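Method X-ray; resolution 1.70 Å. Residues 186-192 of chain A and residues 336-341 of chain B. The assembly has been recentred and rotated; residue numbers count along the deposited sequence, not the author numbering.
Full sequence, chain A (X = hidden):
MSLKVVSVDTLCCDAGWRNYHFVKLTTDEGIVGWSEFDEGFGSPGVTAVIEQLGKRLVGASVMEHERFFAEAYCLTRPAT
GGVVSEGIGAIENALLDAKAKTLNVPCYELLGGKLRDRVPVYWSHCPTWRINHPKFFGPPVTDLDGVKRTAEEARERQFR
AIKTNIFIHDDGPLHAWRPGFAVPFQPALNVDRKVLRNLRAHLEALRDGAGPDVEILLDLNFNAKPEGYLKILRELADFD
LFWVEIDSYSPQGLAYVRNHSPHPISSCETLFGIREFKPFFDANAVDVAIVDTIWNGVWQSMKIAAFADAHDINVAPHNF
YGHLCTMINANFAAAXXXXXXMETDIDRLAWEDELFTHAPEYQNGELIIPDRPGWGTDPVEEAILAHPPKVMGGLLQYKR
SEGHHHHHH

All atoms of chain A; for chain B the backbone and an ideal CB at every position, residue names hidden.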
# COMPACT_ATOMS: atom_id res chain seq x y z
N GLN A 186 18.60 -17.45 27.06
CA GLN A 186 18.80 -18.03 25.75
C GLN A 186 18.15 -17.05 24.77
O GLN A 186 17.03 -17.25 24.28
CB GLN A 186 18.16 -19.42 25.68
CG GLN A 186 18.51 -20.17 24.43
CD GLN A 186 17.83 -21.52 24.40
OE1 GLN A 186 16.87 -21.72 23.66
NE2 GLN A 186 18.29 -22.44 25.26
N PRO A 187 18.84 -15.95 24.52
CA PRO A 187 18.18 -14.77 23.98
C PRO A 187 17.67 -14.85 22.55
O PRO A 187 16.90 -13.97 22.12
CB PRO A 187 19.25 -13.68 24.14
CG PRO A 187 20.55 -14.42 24.10
CD PRO A 187 20.27 -15.70 24.81
N ALA A 188 18.08 -15.87 21.79
CA ALA A 188 17.53 -16.07 20.45
C ALA A 188 16.05 -16.46 20.47
O ALA A 188 15.32 -16.22 19.50
CB ALA A 188 18.35 -17.12 19.70
N LEU A 189 15.59 -17.01 21.60
CA LEU A 189 14.21 -17.45 21.79
C LEU A 189 13.79 -18.50 20.75
O LEU A 189 12.64 -18.54 20.32
CB LEU A 189 13.24 -16.25 21.76
CG LEU A 189 13.65 -15.01 22.54
CD1 LEU A 189 12.55 -13.93 22.47
CD2 LEU A 189 14.00 -15.32 24.03
N ASN A 190 14.71 -19.37 20.37
CA ASN A 190 14.35 -20.45 19.44
C ASN A 190 13.40 -21.44 20.13
O ASN A 190 13.45 -21.62 21.36
CB ASN A 190 15.59 -21.18 18.94
CG ASN A 190 16.51 -20.28 18.12
OD1 ASN A 190 16.04 -19.53 17.25
ND2 ASN A 190 17.83 -20.35 18.39
N VAL A 191 12.59 -22.08 19.29
CA VAL A 191 11.67 -23.15 19.67
C VAL A 191 12.17 -24.44 19.02
O VAL A 191 12.46 -24.48 17.83
CB VAL A 191 10.25 -22.81 19.19
CG1 VAL A 191 9.28 -23.99 19.38
CG2 VAL A 191 9.72 -21.55 19.92
N ASP A 192 12.29 -25.49 19.82
CA ASP A 192 12.77 -26.78 19.33
C ASP A 192 11.79 -27.89 19.70
O ASP A 192 10.71 -27.64 20.23
CB ASP A 192 14.19 -27.08 19.86
CG ASP A 192 14.28 -27.14 21.37
OD1 ASP A 192 13.25 -27.13 22.09
OD2 ASP A 192 15.43 -27.21 21.85
N UNK B 336 26.15 -12.52 18.48
CA UNK B 336 24.81 -12.16 17.98
C UNK B 336 23.70 -12.76 18.86
O UNK B 336 23.63 -13.97 18.98
CB UNK B 336 24.64 -12.64 16.54
N UNK B 337 22.83 -11.92 19.48
CA UNK B 337 21.78 -12.53 20.30
C UNK B 337 20.80 -13.35 19.48
O UNK B 337 20.44 -14.47 19.88
CB UNK B 337 21.02 -11.45 21.07
N UNK B 338 20.39 -12.82 18.34
CA UNK B 338 19.33 -13.41 17.53
C UNK B 338 19.89 -14.48 16.56
O UNK B 338 19.78 -14.35 15.35
CB UNK B 338 18.60 -12.31 16.75
N UNK B 339 20.51 -15.52 17.13
CA UNK B 339 21.18 -16.56 16.37
C UNK B 339 20.30 -17.80 16.25
O UNK B 339 19.97 -18.44 17.27
CB UNK B 339 22.52 -16.92 17.02
N UNK B 340 19.94 -18.17 15.03
CA UNK B 340 19.11 -19.35 14.81
C UNK B 340 19.84 -20.66 15.08
O UNK B 340 19.34 -21.54 15.81
CB UNK B 340 18.59 -19.35 13.37
N UNK B 341 21.01 -20.77 14.45
CA UNK B 341 21.84 -21.98 14.38
C UNK B 341 23.05 -21.62 13.53
O UNK B 341 23.03 -20.59 12.86
CB UNK B 341 21.08 -23.17 13.80

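The two segments run in roughly the same direction, 21° apart, and neither forms regular helix or strand. On chain A, a type I beta turn from Gln186(A) to Leu189(A) brings Pro187(A) and Ala188(A) up to chain B, and Asn190(A) follows.

Position 336 has no atom of the chain A segment within 5.5 Å of its ideal CB. The chain A segment sets no demand here, and phi/psi of -86/119 suits most residues. The deposited residue is Val336(B). It makes no contact with the segment.

Position 337 lies beside the start of the turn. Its CA-to-CB bond points sideways, yet the ideal CB is 4.2 Å from CB of Pro187(A). The neighbour is an apolar ring, with no charge to answer. A small or medium apolar side chain would suit, such as alanine, valine or proline. The phi of -65° is compatible with a proline ring. The residue is Pro337(B). Its CB lies 4.4 Å from CB of Pro187(A), an apolar contact between two rings. O of Pro337(B) is 3.3 Å from N of Ala188(A), but the angle is too poor for a hydrogen bond. O of Pro337(B) accepts a weak hydrogen bond from N of position 339, at 2.9 Å.

Position 338 comes closest in backbone register: its CA is 4.3 Å from CA of Ala188(A). The CA-to-CB bond points away, so this contact does not select the side chain. The backbone bends here, with phi/psi of -86/60; asparagine, aspartate and glycine are among the residues that accept it. Asn338(B) is found, and its ND2 is hydrogen-bonded elsewhere in the structure.

Position 339 offers chain A its backbone first. Its carbonyl O accepts a hydrogen bond from ND2 of Asn190(A), at 3.1 Å and a nearly straight 166°. CB of Ala188(A) is 3.2 Å from O of position 339, a tight approach. A main-chain acceptor makes this bond available to almost any residue. The CA-to-CB bond points sideways, and the ideal CB is 5.0 Å from CB of Ala188(A), so an apolar side chain is reasonable but not required. The residue is Leu339(B). Its side chain stays at least 4.9 Å from the segment, so it contributes mainly through its carbonyl O.

Position 340 has its CA-to-CB bond pointing away, though the ideal CB is 4.6 Å from OD1 of Asn190(A). A short side chain could leave the contact. A long polar one could turn back toward the carbonyl O of Val191(A), where a donor would be useful; lysine, glutamine or arginine are candidates. Arg340(B) is deposited. Its end comes nearer than its CB suggests, with NH1 of Arg340(B) 3.4 Å from CG of Asn190(A). NH2 of Arg340(B) is 3.9 Å from O of Val191(A), too far for a direct bond. Water 1 fills the gap: it accepts from NH2 of Arg340(B) at 3.0 Å and donates to O of Val191(A) at 3.1 Å.

Position 341 is extended, phi/psi 179/165, with nothing of the segment within 5.5 Å of its ideal CB. Polar or apolar side chains would do. Ile341(B) makes no contact with the segment.

Chain B 336-341: VPNLRI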
# COMPACT_ATOMS: atom_id res chain seq x y z
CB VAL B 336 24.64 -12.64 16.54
CG1 VAL B 336 23.19 -12.50 16.11
CG2 VAL B 336 25.58 -11.82 15.62
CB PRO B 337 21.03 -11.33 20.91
CG PRO B 337 21.34 -10.20 20.01
CD PRO B 337 22.75 -10.45 19.52
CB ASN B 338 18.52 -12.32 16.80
CG ASN B 338 19.39 -11.36 15.96
OD1 ASN B 338 20.42 -10.88 16.44
ND2 ASN B 338 18.96 -11.05 14.74
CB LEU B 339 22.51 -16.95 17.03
CG LEU B 339 23.30 -18.08 16.38
CD1 LEU B 339 23.96 -17.65 15.07
CD2 LEU B 339 24.36 -18.62 17.37
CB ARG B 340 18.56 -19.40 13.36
CG ARG B 340 17.63 -20.61 13.13
CD ARG B 340 16.39 -20.46 13.98
NE ARG B 340 15.50 -21.61 13.98
CZ ARG B 340 15.56 -22.62 14.85
NH1 ARG B 340 16.53 -22.70 15.75
NH2 ARG B 340 14.66 -23.58 14.79
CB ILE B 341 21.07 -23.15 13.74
CG1 ILE B 341 21.78 -24.48 13.96
CG2 ILE B 341 20.85 -22.94 12.24
CD1 ILE B 341 20.84 -25.69 13.75
O HOH W 1 14.66 -26.10 16.37
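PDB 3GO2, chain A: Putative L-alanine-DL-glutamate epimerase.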